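Local coordinates for protein gamma-glutamyl-gamma-aminobutyraldehyde dehydrogenase (Burkholderia cenocepacia, PDB 4LIH) that probably oxidises aldehydes to carboxylic acids with NAD(P)+ as electron acceptor, gamma-glutamyl-gamma-aminobutyraldehyde being the likely substrate, at residues Arg97-Met102 and Gly131-Val136; Asp107-Leu112 and Ala208-Gln213; Ile282-Cys287 and Ile415-Val420. One frame throughout, in Å; residues are numbered along the deposited sequence.

In the fold
All three contacts belong to one aldehyde dehydrogenase chain, of which the assembly holds four. Contacts 1 and 2 are neighbours, their centres about 12 Å apart: helices 88-104, 106-117 and 121-142 follow one another in the chain, and helix 206-218 packs against the first two. The two contacts also touch directly, Trp98 NE1 lying 2.9 Å from Val211 O. Contact 3 lies at the ends of strands 280-283 and 411-417, in the eight-stranded mixed sheet, its centre about 43 Å from that of contact 2 and on the opposite side of the chain's centre. Contacts 1 and 2 join helices, while contact 3 joins strand ends; none of the three lies at Glu274, the predicted active-site residue on strand 270-274.

Contact 1. Residues Arg97-Met102 and Gly131-Val136; sequences RWAALM and GAAYCV
The Trp98 indole meets Val136 obliquely, its CE3 lying 4.2 Å from CG1, while one face of the ring carries the Met102 CE methyl, 3.5 Å above the plane and toward the rim. Trp98 and Met102 stand one turn apart on the same helix, and the contact as a whole is a close-packed antiparallel helix pair, in which the axes of the two segments approach to 8.8 Å at 169°. Alanine suits the closest passage: Ala99 and Ala133 have CA atoms only 4.7 Å apart, and the CB of Ala99 rests 3.7 Å from the carbonyl O of Ala133. No hydrogen bond joins the two segments, so the fit is one of apolar shapes. Around the alanines the larger groups spread out. Trp98 stacks on Phe186, and Val211 O satisfies the NE1 of this buried ring. Met102, extended beyond CG, crosses Val136 at about a right angle, and its flexible thioether suits a surface made of small residues: SD lies 4.1 Å from Ala133 CA. Val136 is forked between two neighbours, CG1 being 4.1 Å from Ala99 CB and CG2 4.1 Å from Met102 CE.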
ATOM      1  N   ARG A  97      11.330 -12.081  22.175  1.00 12.10           N
ATOM      2  CA  ARG A  97      11.966 -12.563  23.378  1.00 12.95           C
ATOM      3  C   ARG A  97      13.115 -11.642  23.833  1.00 12.23           C
ATOM      4  O   ARG A  97      13.339 -11.453  25.007  1.00 12.04           O
ATOM      5  CB  ARG A  97      12.476 -13.992  23.181  1.00 14.43           C
ATOM      6  CG  ARG A  97      13.230 -14.566  24.359  1.00 16.45           C
ATOM      7  CD  ARG A  97      12.322 -14.684  25.557  1.00 18.27           C
ATOM      8  NE  ARG A  97      13.011 -15.165  26.751  1.00 20.69           N
ATOM      9  CZ  ARG A  97      12.707 -14.802  27.987  1.00 21.55           C
ATOM     10  NH1 ARG A  97      11.746 -13.932  28.214  1.00 22.78           N
ATOM     11  NH2 ARG A  97      13.407 -15.285  29.003  1.00 23.70           N
ATOM     12  N   TRP A  98      13.838 -11.065  22.887  1.00 11.45           N
ATOM     13  CA  TRP A  98      14.969 -10.195  23.221  1.00 11.15           C
ATOM     14  C   TRP A  98      14.464  -8.921  23.879  1.00 11.05           C
ATOM     15  O   TRP A  98      14.958  -8.506  24.939  1.00 11.08           O
ATOM     16  CB  TRP A  98      15.748  -9.888  21.949  1.00 10.92           C
ATOM     17  CG  TRP A  98      16.963  -9.063  22.092  1.00 10.85           C
ATOM     18  CD1 TRP A  98      17.766  -8.927  23.178  1.00 10.95           C
ATOM     19  CD2 TRP A  98      17.572  -8.331  21.038  1.00 10.78           C
ATOM     20  NE1 TRP A  98      18.852  -8.134  22.859  1.00 10.98           N
ATOM     21  CE2 TRP A  98      18.718  -7.715  21.559  1.00 10.79           C
ATOM     22  CE3 TRP A  98      17.216  -8.095  19.709  1.00 10.77           C
ATOM     23  CZ2 TRP A  98      19.558  -6.934  20.780  1.00 10.71           C
ATOM     24  CZ3 TRP A  98      18.041  -7.287  18.947  1.00 10.59           C
ATOM     25  CH2 TRP A  98      19.203  -6.740  19.481  1.00 10.57           C
ATOM     26  N   ALA A  99      13.421  -8.349  23.291  1.00 10.80           N
ATOM     27  CA  ALA A  99      12.782  -7.192  23.844  1.00 10.72           C
ATOM     28  C   ALA A  99      12.211  -7.456  25.227  1.00 10.84           C
ATOM     29  O   ALA A  99      12.378  -6.618  26.123  1.00 10.98           O
ATOM     30  CB  ALA A  99      11.669  -6.719  22.929  1.00 10.66           C
ATOM     31  N   ALA A 100      11.539  -8.582  25.392  1.00 10.83           N
ATOM     32  CA  ALA A 100      11.074  -9.019  26.740  1.00 11.13           C
ATOM     33  C   ALA A 100      12.228  -9.050  27.747  1.00 11.41           C
ATOM     34  O   ALA A 100      12.084  -8.607  28.895  1.00 11.42           O
ATOM     35  CB  ALA A 100      10.403 -10.373  26.673  1.00 11.25           C
ATOM     36  N   LEU A 101      13.366  -9.597  27.320  1.00 11.52           N
ATOM     37  CA  LEU A 101      14.551  -9.595  28.162  1.00 11.87           C
ATOM     38  C   LEU A 101      15.014  -8.186  28.488  1.00 11.68           C
ATOM     39  O   LEU A 101      15.332  -7.887  29.650  1.00 11.78           O
ATOM     40  CB  LEU A 101      15.687 -10.412  27.558  1.00 12.00           C
ATOM     41  CG  LEU A 101      15.511 -11.936  27.632  1.00 12.40           C
ATOM     42  CD1 LEU A 101      16.492 -12.602  26.697  1.00 12.40           C
ATOM     43  CD2 LEU A 101      15.710 -12.478  29.032  1.00 12.69           C
ATOM     44  N   MET A 102      15.048  -7.300  27.496  1.00 11.71           N
ATOM     45  CA  MET A 102      15.430  -5.923  27.781  1.00 11.63           C
ATOM     46  C   MET A 102      14.526  -5.376  28.883  1.00 11.96           C
ATOM     47  O   MET A 102      15.000  -4.724  29.811  1.00 12.12           O
ATOM     48  CB  MET A 102      15.309  -5.018  26.571  1.00 11.52           C
ATOM     49  CG  MET A 102      16.262  -5.340  25.451  1.00 11.57           C
ATOM     50  SD  MET A 102      16.083  -4.122  24.103  1.00 11.44           S
ATOM     51  CE  MET A 102      16.896  -5.089  22.880  1.00 11.53           C
ATOM     52  N   GLY A 131      11.833   2.563  24.968  1.00  8.42           N
ATOM     53  CA  GLY A 131      11.879   2.962  23.538  1.00  8.24           C
ATOM     54  C   GLY A 131      12.641   1.923  22.730  1.00  8.14           C
ATOM     55  O   GLY A 131      12.228   1.553  21.656  1.00  8.19           O
ATOM     56  N   ALA A 132      13.771   1.452  23.250  1.00  8.10           N
ATOM     57  CA  ALA A 132      14.544   0.438  22.550  1.00  8.09           C
ATOM     58  C   ALA A 132      13.744  -0.840  22.356  1.00  8.07           C
ATOM     59  O   ALA A 132      13.803  -1.470  21.262  1.00  8.13           O
ATOM     60  CB  ALA A 132      15.860   0.125  23.296  1.00  8.12           C
ATOM     61  N   ALA A 133      13.079  -1.262  23.435  1.00  8.11           N
ATOM     62  CA  ALA A 133      12.346  -2.510  23.473  1.00  8.11           C
ATOM     63  C   ALA A 133      11.150  -2.375  22.512  1.00  8.02           C
ATOM     64  O   ALA A 133      10.956  -3.252  21.710  1.00  7.84           O
ATOM     65  CB  ALA A 133      11.879  -2.830  24.862  1.00  8.23           C
ATOM     66  N   TYR A 134      10.487  -1.193  22.524  1.00  7.94           N
ATOM     67  CA  TYR A 134       9.328  -0.912  21.623  1.00  7.90           C
ATOM     68  C   TYR A 134       9.765  -0.945  20.191  1.00  7.88           C
ATOM     69  O   TYR A 134       9.112  -1.548  19.345  1.00  7.88           O
ATOM     70  CB  TYR A 134       8.648   0.384  21.988  1.00  7.85           C
ATOM     71  CG  TYR A 134       7.693   1.032  20.945  1.00  7.70           C
ATOM     72  CD1 TYR A 134       6.546   0.389  20.489  1.00  7.69           C
ATOM     73  CD2 TYR A 134       7.901   2.334  20.525  1.00  7.60           C
ATOM     74  CE1 TYR A 134       5.674   0.969  19.585  1.00  7.60           C
ATOM     75  CE2 TYR A 134       7.027   2.952  19.639  1.00  7.52           C
ATOM     76  CZ  TYR A 134       5.919   2.293  19.172  1.00  7.57           C
ATOM     77  OH  TYR A 134       5.080   2.945  18.279  1.00  7.58           O
ATOM     78  N   CYS A 135      10.951  -0.393  19.920  1.00  7.80           N
ATOM     79  CA  CYS A 135      11.437  -0.415  18.553  1.00  7.72           C
ATOM     80  C   CYS A 135      11.666  -1.849  18.046  1.00  7.71           C
ATOM     81  O   CYS A 135      11.202  -2.224  16.959  1.00  7.57           O
ATOM     82  CB  CYS A 135      12.670   0.456  18.405  1.00  7.68           C
ATOM     83  SG  CYS A 135      13.365   0.477  16.746  1.00  7.67           S
ATOM     84  N   VAL A 136      12.320  -2.671  18.845  1.00  7.77           N
ATOM     85  CA  VAL A 136      12.540  -4.051  18.484  1.00  7.86           C
ATOM     86  C   VAL A 136      11.186  -4.793  18.310  1.00  7.86           C
ATOM     87  O   VAL A 136      10.980  -5.531  17.344  1.00  7.84           O
ATOM     88  CB  VAL A 136      13.416  -4.741  19.519  1.00  7.98           C
ATOM     89  CG1 VAL A 136      13.463  -6.247  19.249  1.00  8.12           C
ATOM     90  CG2 VAL A 136      14.818  -4.130  19.477  1.00  7.95           C
TER

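Contact 2. Residues Asp107-Leu112 and Ala208-Gln213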
ATOM      1  N   ASP A 107      15.881  -2.158  34.831  1.00 12.14           N
ATOM      2  CA  ASP A 107      16.599  -1.379  35.868  1.00 12.41           C
ATOM      3  C   ASP A 107      18.118  -1.361  35.616  1.00 12.16           C
ATOM      4  O   ASP A 107      18.724  -0.298  35.647  1.00 11.63           O
ATOM      5  CB  ASP A 107      16.338  -1.894  37.296  1.00 13.14           C
ATOM      6  CG  ASP A 107      14.928  -1.623  37.767  1.00 13.59           C
ATOM      7  OD1 ASP A 107      14.164  -0.906  37.125  1.00 14.09           O
ATOM      8  OD2 ASP A 107      14.568  -2.144  38.827  1.00 15.17           O
ATOM      9  N   GLU A 108      18.697  -2.525  35.350  1.00 12.07           N
ATOM     10  CA  GLU A 108      20.122  -2.646  35.024  1.00 12.36           C
ATOM     11  C   GLU A 108      20.503  -1.813  33.789  1.00 11.88           C
ATOM     12  O   GLU A 108      21.497  -1.076  33.804  1.00 11.75           O
ATOM     13  CB  GLU A 108      20.517  -4.099  34.784  1.00 12.74           C
ATOM     14  CG  GLU A 108      21.996  -4.311  34.575  1.00 13.15           C
ATOM     15  CD  GLU A 108      22.344  -5.675  34.043  1.00 13.71           C
ATOM     16  OE1 GLU A 108      21.428  -6.500  33.808  1.00 14.57           O
ATOM     17  OE2 GLU A 108      23.543  -5.926  33.858  1.00 13.97           O
ATOM     18  N   LEU A 109      19.683  -1.902  32.750  1.00 11.69           N
ATOM     19  CA  LEU A 109      19.998  -1.227  31.492  1.00 11.21           C
ATOM     20  C   LEU A 109      19.852   0.287  31.669  1.00 11.00           C
ATOM     21  O   LEU A 109      20.635   1.070  31.156  1.00 10.82           O
ATOM     22  CB  LEU A 109      19.091  -1.736  30.372  1.00 11.11           C
ATOM     23  CG  LEU A 109      19.374  -3.132  29.859  1.00 11.21           C
ATOM     24  CD1 LEU A 109      18.266  -3.583  28.918  1.00 11.15           C
ATOM     25  CD2 LEU A 109      20.733  -3.176  29.174  1.00 11.26           C
ATOM     26  N   SER A 110      18.792   0.685  32.343  1.00 10.85           N
ATOM     27  CA  SER A 110      18.590   2.089  32.660  1.00 10.64           C
ATOM     28  C   SER A 110      19.764   2.646  33.485  1.00 10.60           C
ATOM     29  O   SER A 110      20.269   3.744  33.193  1.00 10.30           O
ATOM     30  CB  SER A 110      17.279   2.269  33.382  1.00 10.70           C
ATOM     31  OG  SER A 110      16.191   1.878  32.580  1.00 10.66           O
ATOM     32  N   LEU A 111      20.214   1.891  34.487  1.00 10.65           N
ATOM     33  CA  LEU A 111      21.323   2.361  35.352  1.00 10.70           C
ATOM     34  C   LEU A 111      22.654   2.421  34.592  1.00 10.47           C
ATOM     35  O   LEU A 111      23.419   3.359  34.749  1.00 10.54           O
ATOM     36  CB  LEU A 111      21.403   1.519  36.638  1.00 11.07           C
ATOM     37  CG  LEU A 111      22.591   1.810  37.596  1.00 11.34           C
ATOM     38  CD1 LEU A 111      22.484   3.198  38.230  1.00 11.50           C
ATOM     39  CD2 LEU A 111      22.633   0.734  38.666  1.00 11.61           C
ATOM     40  N   LEU A 112      22.931   1.431  33.745  1.00 10.23           N
ATOM     41  CA  LEU A 112      24.101   1.468  32.886  1.00 10.08           C
ATOM     42  C   LEU A 112      24.116   2.713  32.001  1.00  9.83           C
ATOM     43  O   LEU A 112      25.154   3.371  31.917  1.00  9.90           O
ATOM     44  CB  LEU A 112      24.175   0.226  31.997  1.00 10.08           C
ATOM     45  CG  LEU A 112      24.503  -1.064  32.687  1.00 10.30           C
ATOM     46  CD1 LEU A 112      24.233  -2.217  31.734  1.00 10.31           C
ATOM     47  CD2 LEU A 112      25.981  -1.052  33.098  1.00 10.40           C
ATOM     48  N   ALA A 208      25.063  -1.206  24.794  1.00  9.47           N
ATOM     49  CA  ALA A 208      25.258  -1.950  23.562  1.00  9.49           C
ATOM     50  C   ALA A 208      25.777  -3.341  23.884  1.00  9.74           C
ATOM     51  O   ALA A 208      25.243  -4.358  23.421  1.00  9.69           O
ATOM     52  CB  ALA A 208      26.266  -1.238  22.668  1.00  9.41           C
ATOM     53  N   ILE A 209      26.876  -3.342  24.644  1.00 10.07           N
ATOM     54  CA  ILE A 209      27.501  -4.563  25.116  1.00 10.29           C
ATOM     55  C   ILE A 209      26.483  -5.421  25.844  1.00 10.59           C
ATOM     56  O   ILE A 209      26.343  -6.604  25.541  1.00 10.62           O
ATOM     57  CB  ILE A 209      28.725  -4.263  26.027  1.00 10.37           C
ATOM     58  CG1 ILE A 209      29.853  -3.614  25.221  1.00 10.36           C
ATOM     59  CG2 ILE A 209      29.208  -5.554  26.680  1.00 10.54           C
ATOM     60  CD1 ILE A 209      31.095  -3.218  25.986  1.00 10.47           C
ATOM     61  N   ARG A 210      25.773  -4.844  26.800  1.00 10.85           N
ATOM     62  CA  ARG A 210      24.809  -5.603  27.588  1.00 11.42           C
ATOM     63  C   ARG A 210      23.730  -6.268  26.729  1.00 11.14           C
ATOM     64  O   ARG A 210      23.458  -7.466  26.910  1.00 11.21           O
ATOM     65  CB  ARG A 210      24.167  -4.733  28.689  1.00 11.85           C
ATOM     66  CG  ARG A 210      23.325  -5.493  29.712  1.00 12.67           C
ATOM     67  CD  ARG A 210      24.180  -6.559  30.399  1.00 13.45           C
ATOM     68  NE  ARG A 210      23.420  -7.348  31.394  1.00 14.73           N
ATOM     69  CZ  ARG A 210      23.041  -8.625  31.288  1.00 15.56           C
ATOM     70  NH1 ARG A 210      23.367  -9.392  30.260  1.00 16.40           N
ATOM     71  NH2 ARG A 210      22.331  -9.165  32.262  1.00 16.32           N
ATOM     72  N   VAL A 211      23.138  -5.533  25.784  1.00 10.95           N
ATOM     73  CA  VAL A 211      22.013  -6.069  24.981  1.00 10.81           C
ATOM     74  C   VAL A 211      22.470  -7.160  24.010  1.00 10.80           C
ATOM     75  O   VAL A 211      21.663  -8.001  23.559  1.00 10.62           O
ATOM     76  CB  VAL A 211      21.183  -4.995  24.227  1.00 10.80           C
ATOM     77  CG1 VAL A 211      20.556  -4.000  25.197  1.00 10.84           C
ATOM     78  CG2 VAL A 211      21.974  -4.272  23.149  1.00 10.73           C
ATOM     79  N   ALA A 212      23.770  -7.151  23.717  1.00 10.62           N
ATOM     80  CA  ALA A 212      24.389  -8.187  22.883  1.00 10.73           C
ATOM     81  C   ALA A 212      24.297  -9.541  23.567  1.00 10.92           C
ATOM     82  O   ALA A 212      23.969 -10.528  22.930  1.00 10.77           O
ATOM     83  CB  ALA A 212      25.849  -7.856  22.613  1.00 10.60           C
ATOM     84  N   GLN A 213      24.599  -9.539  24.868  0.50 11.21           N
ATOM     85  CA  GLN A 213      24.521 -10.719  25.706  0.50 11.52           C
ATOM     86  C   GLN A 213      23.084 -11.231  25.738  0.50 11.64           C
ATOM     87  O   GLN A 213      22.828 -12.415  25.527  0.50 11.54           O
ATOM     88  CB  GLN A 213      25.016 -10.392  27.123  0.50 11.70           C
ATOM     89  CG  GLN A 213      26.494 -10.010  27.191  0.50 11.75           C
ATOM     90  CD  GLN A 213      26.995  -9.771  28.612  0.50 11.87           C
ATOM     91  OE1 GLN A 213      26.535  -8.864  29.304  0.50 11.66           O
ATOM     92  NE2 GLN A 213      27.983 -10.563  29.031  0.50 12.10           N
TER
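Glu108 and Arg210 form a salt bridge between two nearly antiparallel helical segments whose axes pass 10.6 Å apart, a spacing spanned by long side chains. The guanidinium grips the carboxylate side-on, through NE and NH2, one to each oxygen. NE gives the shortest bond, 2.8 Å to Glu108 OE2 at an N-H...O angle of 154°, and it meets that oxygen from above the carboxylate plane. NH2 reaches the syn lone pair of Glu108 OE1 at 3.2 Å, with OE1 close to the guanidinium plane; a weak third bond runs from NE to the same oxygen. The two flat groups are not coplanar but turned 54° apart, so the pairing is two-pronged without being flat. Glu108 suits this place because its chain runs out extended from the helix, while Arg210 bends at chi2 (58°) and the two side chains cross at about a right angle. A weak hydrogen bond between OE1 and His105 ND1 gives the carboxylate a second partner.

The apolar part uses the CB and CG methylenes of the same arginine, next to its charged end. Leu109 CD2 presses on Arg210 CG at 3.5 Å, and Leu112 CD1 comes to 4.0 Å from Arg210 CB. The branched tip of Leu109 also touches Val211, CD2 to CG1 at 4.1 Å.

Helix 206-218 links parallel strands 195-199 and 225-227 as a beta-alpha-beta crossover, in the manner of a Rossmann-like domain; Ala208, Ile209 and Ala212 lean on strand 225-227, whereas helix 106-117 rests through Leu109 and Ser110 on helix 121-142.

Contact 3. Residues Ile282-Cys287 and Ile415-Val420; sequences IVLPDC and IVFDDV
Leu284 meets the edge of the Phe417 ring, and this is the tight part of the contact: its CD2 lies near the ring plane, 3.6 Å from CZ and 3.7 Å from CE1. Ile282 adds a second methyl from an oblique direction, CG2 to CZ at 3.9 Å, and the carbonyl O of Val283 stands 3.9 Å from the same ring carbon. Three successive residues thus gather round the far end of one phenyl group. Phe417 CG sits between the backbone N and the carbonyl carbon (chi1 67°), on the side facing 282-284. A flat, wholly apolar ring suits the place, long enough to reach from its own strand to one that is not its neighbour; Leu284 and Ile282 cross it at about a right angle.

Toward the solvent side the fit relaxes. Partly exposed Val420 comes no nearer than 4.3 Å, CB to Leu284 CD2, with its CG2 methyl at a like distance. The strand ends at Val283, and a type I turn from Leu284 to Cys287 follows, closed by a bond from Cys287 N to Leu284 O. Asp419 is the N-cap of helix 420-428, its OD1 accepting from Glu422 N.

Strands 280-283 and 411-417 run parallel on either side of strand 314-318, whose His318 ring meets Phe417 steeply. Helix 420-428 completes a beta-alpha-beta crossover from strand 411-417 to strand 435-439, and its Ala423 touches both Ile282 and Phe417.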
ATOM      1  N   ILE A 282       8.220  27.404  16.118  1.00  9.62           N
ATOM      2  CA  ILE A 282       7.534  28.664  15.803  1.00 10.01           C
ATOM      3  C   ILE A 282       6.257  28.872  16.616  1.00 10.38           C
ATOM      4  O   ILE A 282       5.343  28.076  16.525  1.00 10.65           O
ATOM      5  CB  ILE A 282       7.143  28.711  14.331  1.00 10.03           C
ATOM      6  CG1 ILE A 282       8.393  28.431  13.469  1.00 10.01           C
ATOM      7  CG2 ILE A 282       6.467  30.067  14.067  1.00 10.21           C
ATOM      8  CD1 ILE A 282       8.154  28.373  11.975  1.00  9.98           C
ATOM      9  N   VAL A 283       6.195  29.929  17.413  1.00 10.85           N
ATOM     10  CA  VAL A 283       5.028  30.161  18.280  1.00 11.36           C
ATOM     11  C   VAL A 283       4.336  31.413  17.833  1.00 11.83           C
ATOM     12  O   VAL A 283       4.896  32.487  17.920  1.00 11.90           O
ATOM     13  CB  VAL A 283       5.398  30.274  19.745  1.00 11.37           C
ATOM     14  CG1 VAL A 283       4.161  30.341  20.607  1.00 11.52           C
ATOM     15  CG2 VAL A 283       6.231  29.114  20.173  1.00 11.26           C
ATOM     16  N   LEU A 284       3.099  31.229  17.357  1.00 12.49           N
ATOM     17  CA  LEU A 284       2.260  32.280  16.863  1.00 12.88           C
ATOM     18  C   LEU A 284       1.272  32.809  17.920  1.00 13.57           C
ATOM     19  O   LEU A 284       0.943  32.120  18.870  1.00 13.69           O
ATOM     20  CB  LEU A 284       1.499  31.802  15.641  1.00 13.00           C
ATOM     21  CG  LEU A 284       2.390  31.467  14.446  1.00 13.01           C
ATOM     22  CD1 LEU A 284       1.662  30.619  13.436  1.00 13.10           C
ATOM     23  CD2 LEU A 284       2.849  32.760  13.822  1.00 13.35           C
ATOM     24  N   PRO A 285       0.768  34.038  17.720  1.00 14.30           N
ATOM     25  CA  PRO A 285      -0.154  34.681  18.699  1.00 14.71           C
ATOM     26  C   PRO A 285      -1.417  33.860  19.043  1.00 15.28           C
ATOM     27  O   PRO A 285      -1.889  33.881  20.198  1.00 15.30           O
ATOM     28  CB  PRO A 285      -0.542  35.968  17.992  1.00 14.85           C
ATOM     29  CG  PRO A 285       0.621  36.275  17.102  1.00 14.72           C
ATOM     30  CD  PRO A 285       1.053  34.926  16.585  1.00 14.52           C
ATOM     31  N   ASP A 286      -1.939  33.110  18.065  1.00 15.27           N
ATOM     32  CA  ASP A 286      -3.113  32.287  18.316  1.00 15.39           C
ATOM     33  C   ASP A 286      -2.788  30.857  18.788  1.00 15.75           C
ATOM     34  O   ASP A 286      -3.634  29.970  18.712  1.00 15.88           O
ATOM     35  CB  ASP A 286      -4.045  32.295  17.110  1.00 15.12           C
ATOM     36  CG  ASP A 286      -3.440  31.636  15.878  1.00 14.81           C
ATOM     37  OD1 ASP A 286      -2.376  30.994  15.940  1.00 13.86           O
ATOM     38  OD2 ASP A 286      -4.036  31.798  14.826  1.00 14.73           O
ATOM     39  N   CYS A 287      -1.569  30.637  19.277  1.00 16.28           N
ATOM     40  CA  CYS A 287      -1.192  29.371  19.934  1.00 17.24           C
ATOM     41  C   CYS A 287      -2.296  28.943  20.898  1.00 17.75           C
ATOM     42  O   CYS A 287      -2.720  29.773  21.708  1.00 16.49           O
ATOM     43  CB  CYS A 287       0.108  29.607  20.690  1.00 18.23           C
ATOM     44  SG  CYS A 287       0.714  28.268  21.710  1.00 19.95           S
ATOM     45  N   ILE A 415      14.265  34.064  18.878  1.00 10.75           N
ATOM     46  CA  ILE A 415      14.279  34.945  17.691  1.00 11.06           C
ATOM     47  C   ILE A 415      12.887  35.497  17.518  1.00 11.50           C
ATOM     48  O   ILE A 415      11.936  34.737  17.513  1.00 11.40           O
ATOM     49  CB  ILE A 415      14.688  34.165  16.404  1.00 10.89           C
ATOM     50  CG1 ILE A 415      16.107  33.622  16.578  1.00 10.83           C
ATOM     51  CG2 ILE A 415      14.507  35.049  15.149  1.00 11.06           C
ATOM     52  CD1 ILE A 415      16.555  32.553  15.598  1.00 10.74           C
ATOM     53  N   VAL A 416      12.766  36.818  17.397  1.00 12.28           N
ATOM     54  CA  VAL A 416      11.468  37.464  17.251  1.00 12.75           C
ATOM     55  C   VAL A 416      11.107  37.665  15.787  1.00 13.03           C
ATOM     56  O   VAL A 416      11.990  37.882  14.970  1.00 13.22           O
ATOM     57  CB  VAL A 416      11.447  38.836  17.964  1.00 13.28           C
ATOM     58  CG1 VAL A 416      12.317  39.857  17.220  1.00 13.81           C
ATOM     59  CG2 VAL A 416      10.019  39.331  18.044  1.00 13.54           C
ATOM     60  N   PHE A 417       9.822  37.590  15.453  1.00 13.10           N
ATOM     61  CA  PHE A 417       9.392  37.889  14.115  1.00 13.77           C
ATOM     62  C   PHE A 417       8.070  38.617  14.138  1.00 15.09           C
ATOM     63  O   PHE A 417       7.360  38.628  15.162  1.00 15.17           O
ATOM     64  CB  PHE A 417       9.253  36.617  13.290  1.00 13.16           C
ATOM     65  CG  PHE A 417       8.139  35.709  13.743  1.00 12.70           C
ATOM     66  CD1 PHE A 417       6.872  35.790  13.171  1.00 12.41           C
ATOM     67  CD2 PHE A 417       8.380  34.710  14.696  1.00 12.42           C
ATOM     68  CE1 PHE A 417       5.871  34.926  13.558  1.00 12.32           C
ATOM     69  CE2 PHE A 417       7.372  33.837  15.087  1.00 12.18           C
ATOM     70  CZ  PHE A 417       6.124  33.947  14.534  1.00 12.09           C
ATOM     71  N   ASP A 418       7.761  39.238  13.010  1.00 16.94           N
ATOM     72  CA  ASP A 418       6.578  40.107  12.895  1.00 19.31           C
ATOM     73  C   ASP A 418       5.453  39.489  12.098  1.00 19.19           C
ATOM     74  O   ASP A 418       4.298  39.867  12.237  1.00 19.25           O
ATOM     75  CB  ASP A 418       6.962  41.457  12.286  1.00 21.03           C
ATOM     76  CG  ASP A 418       7.698  42.316  13.260  1.00 22.75           C
ATOM     77  OD1 ASP A 418       7.101  42.800  14.258  1.00 26.93           O
ATOM     78  OD2 ASP A 418       8.895  42.488  13.068  1.00 23.92           O
ATOM     79  N   ASP A 419       5.766  38.526  11.254  1.00 19.77           N
ATOM     80  CA  ASP A 419       4.708  37.831  10.549  1.00 20.46           C
ATOM     81  C   ASP A 419       5.140  36.448  10.121  1.00 18.94           C
ATOM     82  O   ASP A 419       6.353  36.130  10.063  1.00 17.06           O
ATOM     83  CB  ASP A 419       4.263  38.631   9.344  1.00 23.00           C
ATOM     84  CG  ASP A 419       5.350  38.783   8.329  1.00 25.40           C
ATOM     85  OD1 ASP A 419       5.480  37.882   7.461  1.00 26.73           O
ATOM     86  OD2 ASP A 419       6.060  39.813   8.411  1.00 27.24           O
ATOM     87  N   VAL A 420       4.125  35.643   9.831  1.00 18.09           N
ATOM     88  CA  VAL A 420       4.298  34.219   9.664  1.00 17.87           C
ATOM     89  C   VAL A 420       5.212  33.886   8.495  1.00 17.34           C
ATOM     90  O   VAL A 420       6.039  32.978   8.592  1.00 16.61           O
ATOM     91  CB  VAL A 420       2.927  33.505   9.555  1.00 18.89           C
ATOM     92  CG1 VAL A 420       2.138  33.989   8.343  1.00 18.91           C
ATOM     93  CG2 VAL A 420       3.110  31.974   9.555  1.00 19.40           C
TER